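Local atomic coordinates of Lmo2446 protein (Listeria monocytogenes serovar 1/2a, PDB entry 5I0D), a protein that belongs to glycoside hydrolase family 31, with a TIM-barrel domain and a C-terminal carbohydrate-binding module of family 6, and binds glucose units, calcium and magnesium. Residues 942-947 with 1055-1060; 951-956 with 964-969; 455-460 with 532-537. All coordinates share one frame; numbering follows the deposited sequence.

Contact 1: 942-947 with 1055-1060; sequences EAEFGH and NFDHVV. With CA (calcium ion), chain S; GLC (alpha-D-glucopyranose), chain D; GLC (alpha-D-glucopyranose), chain C.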
loop_
_atom_site.group_PDB
_atom_site.type_symbol
_atom_site.label_atom_id
_atom_site.label_comp_id
_atom_site.label_asym_id
_atom_site.label_seq_id
_atom_site.Cartn_x
_atom_site.Cartn_y
_atom_site.Cartn_z
ATOM N N GLU A 942 -18.821 -21.320 22.286
ATOM C CA GLU A 942 -18.234 -22.608 22.689
ATOM C C GLU A 942 -17.454 -22.485 24.000
ATOM O O GLU A 942 -16.618 -21.602 24.150
ATOM C CB GLU A 942 -17.323 -23.156 21.597
ATOM C CG GLU A 942 -18.016 -23.455 20.276
ATOM C CD GLU A 942 -19.147 -24.459 20.407
ATOM O OE1 GLU A 942 -19.112 -25.254 21.361
ATOM O OE2 GLU A 942 -20.068 -24.461 19.556
ATOM N N ALA A 943 -17.736 -23.377 24.956
ATOM C CA ALA A 943 -17.029 -23.375 26.234
ATOM C C ALA A 943 -15.526 -23.542 26.044
ATOM O O ALA A 943 -14.710 -22.920 26.740
ATOM C CB ALA A 943 -17.555 -24.503 27.127
ATOM N N GLU A 944 -15.180 -24.395 25.093
ATOM C CA GLU A 944 -13.800 -24.659 24.711
ATOM C C GLU A 944 -13.044 -23.405 24.200
ATOM O O GLU A 944 -11.822 -23.368 24.250
ATOM C CB GLU A 944 -13.722 -25.852 23.716
ATOM C CG GLU A 944 -14.503 -25.761 22.374
ATOM C CD GLU A 944 -15.962 -26.329 22.337
ATOM O OE1 GLU A 944 -16.594 -26.242 23.388
ATOM O OE2 GLU A 944 -16.301 -26.724 21.195
ATOM N N PHE A 945 -13.762 -22.390 23.716
ATOM C CA PHE A 945 -13.145 -21.110 23.312
ATOM C C PHE A 945 -13.216 -20.022 24.395
ATOM O O PHE A 945 -12.805 -18.874 24.156
ATOM C CB PHE A 945 -13.807 -20.565 22.045
ATOM C CG PHE A 945 -13.758 -21.489 20.850
ATOM C CD1 PHE A 945 -12.759 -22.447 20.682
ATOM C CD2 PHE A 945 -14.733 -21.379 19.869
ATOM C CE1 PHE A 945 -12.765 -23.282 19.561
ATOM C CE2 PHE A 945 -14.727 -22.193 18.740
ATOM C CZ PHE A 945 -13.748 -23.136 18.584
ATOM N N GLY A 946 -13.740 -20.364 25.571
ATOM C CA GLY A 946 -13.828 -19.427 26.668
ATOM C C GLY A 946 -12.487 -19.203 27.335
ATOM O O GLY A 946 -11.491 -19.892 27.049
ATOM N N HIS A 947 -12.462 -18.233 28.236
ATOM C CA HIS A 947 -11.304 -18.032 29.087
ATOM C C HIS A 947 -11.374 -19.057 30.198
ATOM O O HIS A 947 -12.286 -19.007 31.029
ATOM C CB HIS A 947 -11.276 -16.617 29.670
ATOM C CG HIS A 947 -11.060 -15.538 28.650
ATOM N ND1 HIS A 947 -10.619 -15.785 27.366
ATOM C CD2 HIS A 947 -11.177 -14.192 28.749
ATOM C CE1 HIS A 947 -10.500 -14.645 26.713
ATOM N NE2 HIS A 947 -10.828 -13.661 27.529
ATOM N N ASN A 1055 -19.637 -32.250 31.631
ATOM C CA ASN A 1055 -18.945 -31.813 30.433
ATOM C C ASN A 1055 -19.739 -30.655 29.892
ATOM O O ASN A 1055 -20.949 -30.781 29.730
ATOM C CB ASN A 1055 -18.864 -32.954 29.433
ATOM C CG ASN A 1055 -17.922 -34.046 29.897
ATOM O OD1 ASN A 1055 -17.071 -33.821 30.762
ATOM N ND2 ASN A 1055 -18.071 -35.236 29.332
ATOM N N PHE A 1056 -19.071 -29.536 29.614
ATOM C CA PHE A 1056 -19.733 -28.253 29.299
ATOM C C PHE A 1056 -19.456 -27.940 27.828
ATOM O O PHE A 1056 -18.324 -27.685 27.449
ATOM C CB PHE A 1056 -19.163 -27.195 30.245
ATOM C CG PHE A 1056 -19.773 -25.805 30.141
ATOM C CD1 PHE A 1056 -20.947 -25.526 29.427
ATOM C CD2 PHE A 1056 -19.178 -24.763 30.845
ATOM C CE1 PHE A 1056 -21.455 -24.226 29.382
ATOM C CE2 PHE A 1056 -19.701 -23.473 30.823
ATOM C CZ PHE A 1056 -20.837 -23.204 30.085
ATOM N N ASP A 1057 -20.497 -27.974 27.009
ATOM C CA ASP A 1057 -20.326 -27.891 25.563
ATOM C C ASP A 1057 -20.269 -26.460 25.024
ATOM O O ASP A 1057 -19.356 -26.120 24.217
ATOM C CB ASP A 1057 -21.441 -28.666 24.855
ATOM C CG ASP A 1057 -21.294 -28.641 23.353
ATOM O OD1 ASP A 1057 -20.169 -28.359 22.875
ATOM O OD2 ASP A 1057 -22.308 -28.877 22.666
ATOM N N HIS A 1058 -21.289 -25.682 25.428
ATOM C CA HIS A 1058 -21.512 -24.313 24.946
ATOM C C HIS A 1058 -22.614 -23.598 25.709
ATOM O O HIS A 1058 -23.384 -24.230 26.447
ATOM C CB HIS A 1058 -21.822 -24.273 23.418
ATOM C CG HIS A 1058 -23.169 -24.819 23.008
ATOM N ND1 HIS A 1058 -23.309 -25.711 21.971
ATOM C CD2 HIS A 1058 -24.430 -24.543 23.426
ATOM C CE1 HIS A 1058 -24.584 -25.998 21.795
ATOM N NE2 HIS A 1058 -25.290 -25.304 22.666
ATOM N N VAL A 1059 -22.707 -22.287 25.474
ATOM C CA VAL A 1059 -23.921 -21.534 25.775
ATOM C C VAL A 1059 -24.473 -20.894 24.519
ATOM O O VAL A 1059 -23.719 -20.561 23.603
ATOM C CB VAL A 1059 -23.737 -20.475 26.897
ATOM C CG1 VAL A 1059 -23.222 -21.128 28.165
ATOM C CG2 VAL A 1059 -22.819 -19.342 26.510
ATOM N N VAL A 1060 -25.783 -20.698 24.503
ATOM C CA VAL A 1060 -26.482 -20.009 23.432
ATOM C C VAL A 1060 -27.325 -18.939 24.106
ATOM O O VAL A 1060 -27.956 -19.202 25.142
ATOM C CB VAL A 1060 -27.381 -20.974 22.630
ATOM C CG1 VAL A 1060 -28.350 -20.230 21.721
ATOM C CG2 VAL A 1060 -26.538 -21.947 21.826
HETATM CA CA CA S . -18.252 -27.154 22.349
HETATM C C1 GLC D . -16.205 -39.547 32.898
HETATM C C2 GLC D . -16.559 -39.001 31.521
HETATM C C3 GLC D . -15.840 -37.684 31.252
HETATM C C4 GLC D . -16.151 -36.687 32.363
HETATM C C5 GLC D . -15.845 -37.321 33.717
HETATM C C6 GLC D . -16.216 -36.426 34.885
HETATM O O2 GLC D . -16.247 -39.947 30.491
HETATM O O3 GLC D . -16.263 -37.196 29.981
HETATM O O4 GLC D . -15.358 -35.507 32.183
HETATM O O5 GLC D . -16.552 -38.560 33.871
HETATM O O6 GLC D . -15.691 -37.053 36.057
HETATM C C1 GLC C . -9.283 -24.237 22.098
HETATM C C2 GLC C . -9.893 -25.513 21.505
HETATM C C3 GLC C . -9.160 -25.941 20.244
HETATM C C4 GLC C . -9.033 -24.781 19.260
HETATM C C5 GLC C . -8.463 -23.548 19.939
HETATM C C6 GLC C . -8.475 -22.356 19.008
HETATM O O1 GLC C . -7.970 -24.471 22.617
HETATM O O2 GLC C . -9.856 -26.578 22.462
HETATM O O3 GLC C . -9.889 -27.001 19.615
HETATM O O4 GLC C . -8.193 -25.165 18.169
HETATM O O5 GLC C . -9.236 -23.207 21.101
HETATM O O6 GLC C . -7.810 -21.306 19.702
#
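E942 and D1057 meet at a calcium ion. The CB of E942 lies on the same sheet face as that of H1058; from there CG swings anti to the carbonyl carbon (chi1 -62°) and the chain bends at chi2, which brings CD to 4.0 Å from H1058 CB. At the tip the two oxygens part company: OE1 binds the calcium at 2.3 Å, while OE2 takes a hydrogen bond from N916. The carboxylate plane stands nearly square to the H1058 imidazole, 81° apart. E944 grips the metal with both oxygens, OE1 at 2.2 Å from the calcium, and D1057 supplies its backbone O and OD1. Oxygens such as E944 OE1 and D1057 O, 2.9 Å apart, sit this close because the cation holds both. With T961 O and G964 O the site has seven ligand atoms, joining the short 3-10 turn 943-945 to the last strand of this family 6 carbohydrate-binding module. That strand carries a classic beta bulge, D1057 and H1058 both facing R994, which also pairs with D1057 OD2. Beside the metal, A943 N donates to D1057 O at 3.3 Å, from above the carbonyl plane, and A943 CB rests over one face of the F1056 ring, 4.1 Å from its centroid. Just before F1056 in the strand, N1055 ND2 donates to O3 of a glucose at 2.7 Å, and its OD1 accepts from O4 of the same sugar.

Contact 2: 951-956 with 964-969; sequences VTTASD and GFVAGF. With CA (calcium ion), chain S.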
loop_
_atom_site.group_PDB
_atom_site.type_symbol
_atom_site.label_atom_id
_atom_site.label_comp_id
_atom_site.label_asym_id
_atom_site.label_seq_id
_atom_site.Cartn_x
_atom_site.Cartn_y
_atom_site.Cartn_z
ATOM N N VAL A 951 -8.987 -25.656 34.148
ATOM C CA VAL A 951 -9.866 -26.625 33.529
ATOM C C VAL A 951 -9.385 -26.822 32.093
ATOM O O VAL A 951 -8.778 -25.926 31.520
ATOM C CB VAL A 951 -11.344 -26.169 33.662
ATOM C CG1 VAL A 951 -11.715 -25.127 32.619
ATOM C CG2 VAL A 951 -12.276 -27.368 33.629
ATOM N N THR A 952 -9.618 -28.005 31.544
ATOM C CA THR A 952 -9.160 -28.349 30.209
ATOM C C THR A 952 -10.310 -28.881 29.376
ATOM O O THR A 952 -11.439 -29.027 29.867
ATOM C CB THR A 952 -8.005 -29.377 30.242
ATOM O OG1 THR A 952 -8.375 -30.505 31.045
ATOM C CG2 THR A 952 -6.734 -28.718 30.794
ATOM N N THR A 953 -10.007 -29.116 28.101
ATOM C CA THR A 953 -10.980 -29.532 27.121
ATOM C C THR A 953 -10.814 -31.010 26.757
ATOM O O THR A 953 -9.774 -31.619 26.997
ATOM C CB THR A 953 -10.875 -28.650 25.853
ATOM O OG1 THR A 953 -9.595 -28.811 25.246
ATOM C CG2 THR A 953 -11.068 -27.171 26.203
ATOM N N ALA A 954 -11.877 -31.580 26.211
ATOM C CA ALA A 954 -11.839 -32.923 25.626
ATOM C C ALA A 954 -12.850 -33.024 24.495
ATOM O O ALA A 954 -13.630 -32.088 24.243
ATOM C CB ALA A 954 -12.111 -33.979 26.685
ATOM N N SER A 955 -12.840 -34.166 23.819
ATOM C CA SER A 955 -13.773 -34.412 22.713
ATOM C C SER A 955 -14.115 -35.903 22.529
ATOM O O SER A 955 -14.395 -36.357 21.401
ATOM C CB SER A 955 -13.175 -33.828 21.430
ATOM O OG SER A 955 -11.948 -34.452 21.139
ATOM N N ASP A 956 -14.133 -36.644 23.643
ATOM C CA ASP A 956 -14.238 -38.104 23.611
ATOM C C ASP A 956 -15.672 -38.636 23.770
ATOM O O ASP A 956 -15.871 -39.850 23.825
ATOM C CB ASP A 956 -13.259 -38.771 24.616
ATOM C CG ASP A 956 -13.514 -38.373 26.068
ATOM O OD1 ASP A 956 -13.980 -37.247 26.306
ATOM O OD2 ASP A 956 -13.235 -39.187 26.974
ATOM N N GLY A 964 -15.099 -29.463 20.761
ATOM C CA GLY A 964 -15.182 -30.301 21.953
ATOM C C GLY A 964 -15.992 -29.673 23.059
ATOM O O GLY A 964 -17.016 -29.050 22.797
ATOM N N PHE A 965 -15.529 -29.847 24.296
ATOM C CA PHE A 965 -16.232 -29.353 25.476
ATOM C C PHE A 965 -15.223 -29.170 26.597
ATOM O O PHE A 965 -14.085 -29.652 26.503
ATOM C CB PHE A 965 -17.331 -30.326 25.917
ATOM C CG PHE A 965 -16.887 -31.774 25.967
ATOM C CD1 PHE A 965 -16.275 -32.303 27.109
ATOM C CD2 PHE A 965 -17.098 -32.609 24.882
ATOM C CE1 PHE A 965 -15.888 -33.628 27.155
ATOM C CE2 PHE A 965 -16.692 -33.935 24.912
ATOM C CZ PHE A 965 -16.085 -34.446 26.051
ATOM N N VAL A 966 -15.631 -28.467 27.649
ATOM C CA VAL A 966 -14.813 -28.365 28.843
ATOM C C VAL A 966 -15.157 -29.571 29.709
ATOM O O VAL A 966 -16.340 -29.831 29.986
ATOM C CB VAL A 966 -15.024 -27.039 29.591
ATOM C CG1 VAL A 966 -14.343 -27.068 30.955
ATOM C CG2 VAL A 966 -14.493 -25.880 28.760
ATOM N N ALA A 967 -14.125 -30.293 30.130
ATOM C CA ALA A 967 -14.277 -31.612 30.765
ATOM C C ALA A 967 -14.234 -31.571 32.300
ATOM O O ALA A 967 -13.266 -31.080 32.878
ATOM C CB ALA A 967 -13.181 -32.543 30.273
ATOM N N GLY A 968 -15.271 -32.101 32.952
ATOM C CA GLY A 968 -15.265 -32.265 34.418
ATOM C C GLY A 968 -15.689 -31.012 35.162
ATOM O O GLY A 968 -16.793 -30.948 35.725
ATOM N N PHE A 969 -14.796 -30.027 35.196
ATOM C CA PHE A 969 -15.122 -28.704 35.695
ATOM C C PHE A 969 -15.691 -28.797 37.108
ATOM O O PHE A 969 -16.722 -28.219 37.413
ATOM C CB PHE A 969 -16.104 -28.055 34.704
ATOM C CG PHE A 969 -16.478 -26.623 35.006
ATOM C CD1 PHE A 969 -15.714 -25.797 35.840
ATOM C CD2 PHE A 969 -17.608 -26.097 34.426
ATOM C CE1 PHE A 969 -16.099 -24.481 36.073
ATOM C CE2 PHE A 969 -18.010 -24.797 34.668
ATOM C CZ PHE A 969 -17.253 -23.984 35.485
HETATM CA CA CA S . -18.252 -27.154 22.349
HETATM O O HOH W 1 -10.554 -30.396 32.845
#
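A954 and F965 face each other as an antiparallel hydrogen-bonded pair: A954 N donates to F965 O, and F965 N returns a bond to A954 O at 2.9 Å. That second carbonyl oxygen also lies 3.5 Å above the plane of the F965 ring, over its centre. The phenyl folds back over its partner because CG sits between the backbone N and the carbonyl carbon (chi1 47°), so that CE1 comes to 3.8 Å from A954 CB while D956 OD1 approaches the ring edge at CZ. On the same sheet face A954 CB also meets A967 CB. One step along, T953 and V966 form a non-hydrogen-bonded pair, followed by a straight bond of 3.0 Å from A967 N to T952 O (174° at the hydrogen). These strands make a beta hairpin in the family 6 carbohydrate-binding module, and the loop between them supplies T961 to the calcium site. Where the hairpin opens, a water bridges the backbones, accepting from T952 N and donating to A967 O. V951 closes over this end, its CG2 pressed tightly on V966 CG1 at 3.4 Å and also reaching F969 CB at 4.0 Å. In the next shell, R1004 makes a cation-pi contact with the F969 ring, and W1026 meets F965 edge-to-face. G964 O, just before the second strand, binds the calcium at 2.3 Å, while T953 and G968 touch two different glucose units.

Contact 3: 455-460 with 532-537; sequences LWQVPV and DGFKTD. With GLC (alpha-D-glucopyranose), chain F; GLC (alpha-D-glucopyranose), chain B.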
loop_
_atom_site.group_PDB
_atom_site.type_symbol
_atom_site.label_atom_id
_atom_site.label_comp_id
_atom_site.label_asym_id
_atom_site.label_seq_id
_atom_site.Cartn_x
_atom_site.Cartn_y
_atom_site.Cartn_z
ATOM N N LEU A 455 8.113 -10.069 -18.246
ATOM C CA LEU A 455 9.565 -9.928 -18.455
ATOM C C LEU A 455 10.130 -8.639 -17.847
ATOM O O LEU A 455 9.578 -7.555 -18.022
ATOM C CB LEU A 455 9.885 -9.945 -19.953
ATOM C CG LEU A 455 9.453 -11.179 -20.736
ATOM C CD1 LEU A 455 9.969 -11.070 -22.171
ATOM C CD2 LEU A 455 9.954 -12.482 -20.111
ATOM N N TRP A 456 11.265 -8.765 -17.163
ATOM C CA TRP A 456 11.967 -7.635 -16.562
ATOM C C TRP A 456 12.502 -6.646 -17.610
ATOM O O TRP A 456 12.970 -7.039 -18.699
ATOM C CB TRP A 456 13.098 -8.196 -15.730
ATOM C CG TRP A 456 13.876 -7.281 -14.851
ATOM C CD1 TRP A 456 13.603 -6.968 -13.543
ATOM C CD2 TRP A 456 15.108 -6.644 -15.167
ATOM N NE1 TRP A 456 14.580 -6.133 -13.039
ATOM C CE2 TRP A 456 15.515 -5.918 -14.015
ATOM C CE3 TRP A 456 15.905 -6.592 -16.316
ATOM C CZ2 TRP A 456 16.707 -5.178 -13.966
ATOM C CZ3 TRP A 456 17.085 -5.820 -16.270
ATOM C CH2 TRP A 456 17.468 -5.134 -15.103
ATOM N N GLN A 457 12.397 -5.372 -17.261
ATOM C CA GLN A 457 12.805 -4.238 -18.082
ATOM C C GLN A 457 13.394 -3.130 -17.209
ATOM O O GLN A 457 13.104 -3.052 -16.009
ATOM C CB GLN A 457 11.595 -3.634 -18.809
ATOM C CG GLN A 457 10.987 -4.507 -19.869
ATOM C CD GLN A 457 11.852 -4.594 -21.110
ATOM O OE1 GLN A 457 11.742 -3.765 -22.011
ATOM N NE2 GLN A 457 12.738 -5.598 -21.161
ATOM N N VAL A 458 14.185 -2.270 -17.851
ATOM C CA VAL A 458 14.661 -1.001 -17.275
ATOM C C VAL A 458 14.373 0.129 -18.278
ATOM O O VAL A 458 14.169 -0.131 -19.464
ATOM C CB VAL A 458 16.156 -1.059 -16.911
ATOM C CG1 VAL A 458 16.348 -1.875 -15.652
ATOM C CG2 VAL A 458 16.983 -1.632 -18.050
ATOM N N PRO A 459 14.395 1.398 -17.813
ATOM C CA PRO A 459 14.113 2.532 -18.669
ATOM C C PRO A 459 15.357 3.140 -19.339
ATOM O O PRO A 459 15.272 4.227 -19.913
ATOM C CB PRO A 459 13.524 3.537 -17.687
ATOM C CG PRO A 459 14.316 3.304 -16.459
ATOM C CD PRO A 459 14.504 1.816 -16.401
ATOM N N VAL A 460 16.474 2.423 -19.278
ATOM C CA VAL A 460 17.768 2.945 -19.630
ATOM C C VAL A 460 18.358 2.062 -20.706
ATOM O O VAL A 460 18.141 0.845 -20.683
ATOM C CB VAL A 460 18.669 3.034 -18.375
ATOM C CG1 VAL A 460 18.949 1.667 -17.755
ATOM C CG2 VAL A 460 19.939 3.777 -18.709
ATOM N N ASP A 532 2.666 -11.556 -21.082
ATOM C CA ASP A 532 1.539 -10.916 -20.390
ATOM C C ASP A 532 1.914 -9.676 -19.575
ATOM O O ASP A 532 1.192 -9.308 -18.652
ATOM C CB ASP A 532 0.841 -11.940 -19.511
ATOM C CG ASP A 532 0.465 -13.175 -20.290
ATOM O OD1 ASP A 532 -0.478 -13.077 -21.106
ATOM O OD2 ASP A 532 1.133 -14.223 -20.126
ATOM N N GLY A 533 3.024 -9.029 -19.919
ATOM C CA GLY A 533 3.368 -7.732 -19.332
ATOM C C GLY A 533 4.824 -7.632 -18.970
ATOM O O GLY A 533 5.652 -8.472 -19.385
ATOM N N PHE A 534 5.147 -6.622 -18.172
ATOM C CA PHE A 534 6.538 -6.301 -17.881
ATOM C C PHE A 534 6.766 -6.016 -16.402
ATOM O O PHE A 534 5.937 -5.387 -15.768
ATOM C CB PHE A 534 7.005 -5.093 -18.712
ATOM C CG PHE A 534 6.970 -5.315 -20.195
ATOM C CD1 PHE A 534 7.963 -6.041 -20.824
ATOM C CD2 PHE A 534 5.943 -4.784 -20.962
ATOM C CE1 PHE A 534 7.946 -6.213 -22.187
ATOM C CE2 PHE A 534 5.912 -4.955 -22.335
ATOM C CZ PHE A 534 6.910 -5.676 -22.951
ATOM N N LYS A 535 7.889 -6.483 -15.873
ATOM C CA LYS A 535 8.351 -6.050 -14.572
ATOM C C LYS A 535 9.262 -4.844 -14.853
ATOM O O LYS A 535 10.451 -4.988 -15.175
ATOM C CB LYS A 535 9.069 -7.161 -13.811
ATOM C CG LYS A 535 9.578 -6.688 -12.466
ATOM C CD LYS A 535 10.135 -7.824 -11.642
ATOM C CE LYS A 535 10.592 -7.333 -10.287
ATOM N NZ LYS A 535 11.162 -8.418 -9.440
ATOM N N THR A 536 8.644 -3.664 -14.823
ATOM C CA THR A 536 9.329 -2.417 -15.127
ATOM C C THR A 536 10.060 -1.930 -13.881
ATOM O O THR A 536 9.511 -1.194 -13.069
ATOM C CB THR A 536 8.373 -1.358 -15.689
ATOM O OG1 THR A 536 7.065 -1.510 -15.114
ATOM C CG2 THR A 536 8.248 -1.516 -17.195
ATOM N N ASP A 537 11.307 -2.338 -13.780
ATOM C CA ASP A 537 12.157 -2.035 -12.628
ATOM C C ASP A 537 12.873 -0.684 -12.804
ATOM O O ASP A 537 12.900 -0.113 -13.881
ATOM C CB ASP A 537 13.177 -3.157 -12.510
ATOM C CG ASP A 537 13.854 -3.250 -11.140
ATOM O OD1 ASP A 537 13.688 -2.438 -10.223
ATOM O OD2 ASP A 537 14.623 -4.201 -11.004
HETATM C C1 GLC F . 16.522 -4.952 -8.759
HETATM C C2 GLC F . 15.119 -5.394 -8.306
HETATM C C3 GLC F . 15.092 -6.884 -7.977
HETATM C C4 GLC F . 15.587 -7.691 -9.174
HETATM C C5 GLC F . 16.909 -7.155 -9.697
HETATM C C6 GLC F . 17.279 -7.803 -11.017
HETATM O O2 GLC F . 14.657 -4.567 -7.227
HETATM O O3 GLC F . 13.759 -7.331 -7.673
HETATM O O4 GLC F . 15.745 -9.068 -8.804
HETATM O O5 GLC F . 16.897 -5.736 -9.901
HETATM O O6 GLC F . 18.665 -7.453 -11.209
HETATM C C1 GLC B . 19.432 -8.627 -11.531
HETATM C C2 GLC B . 20.900 -8.246 -11.607
HETATM C C3 GLC B . 21.137 -7.291 -12.773
HETATM C C4 GLC B . 20.647 -7.966 -14.059
HETATM C C5 GLC B . 19.178 -8.383 -13.918
HETATM C C6 GLC B . 18.672 -9.166 -15.126
HETATM O O2 GLC B . 21.277 -7.688 -10.345
HETATM O O3 GLC B . 22.550 -7.034 -12.848
HETATM O O4 GLC B . 20.829 -7.109 -15.190
HETATM O O5 GLC B . 19.027 -9.212 -12.760
HETATM O O6 GLC B . 19.358 -10.417 -15.211
#
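W456 turns its indole N-H onto a carboxylate that also lies against a sugar: NE1 donates to D537 OD2 at 2.8 Å, and the same oxygen is 3.0 Å from O5 of a bound glucose. The carboxylate plane stands steeply to the indole, 80° apart, and OD2 accepts through its anti lone pair. The indole gets there because its CG is anti to the backbone N (chi1 -172°), which brings the ring across toward D537. One indole face then receives a second glucose of the same glycan, whose C5 lies 3.9 Å from W456 CH2, offset toward the rim. At the indole edge runs the extended K535 chain, its CD 4.0 Å from W456 CD1; K535 NZ forms a salt bridge with E400 and only a weak hydrogen bond to O3 of the first glucose. The two strands are parallel neighbours in the TIM-barrel domain of glycoside hydrolase family 31, crossing at -42°, and their C-terminal ends deliver W456, K535 and D537 to the glycan pocket. L455 N to G533 O, K535 N to L455 O, Q457 N to K535 O and D537 N to Q457 O sew them together. L455, Q457, F534 and T536 lie on the sheet face opposite W456 and K535. There Q457 CG packs on F534 CD1 at 3.5 Å, and its bent chain returns NE2 to its neighbour's carbonyl, W456 O, at 2.9 Å; Y408 O also accepts from NE2, while Y570 and R522 hold OE1.

Overall arrangement
Contacts 1 and 2 form one continuous piece of the family 6 module, their centres about 9 Å apart. Strands 965-968 and 1054-1062 are sheet neighbours, with F1056 N 2.8 Å from V966 O, a probable hydrogen bond. E944 OE2 lies 3.0 Å from G964 N, probably another, and the two contacts share the calcium. Together they contribute to two separate glycan pockets: E944, F945 and T953 belong to one, G968 and N1055 to the other. Contact 3 stands apart in the TIM-barrel domain, earlier in the chain, lining a different glycan pocket; its centre is about 55 Å from that of contact 1 and about 58 Å from that of contact 2.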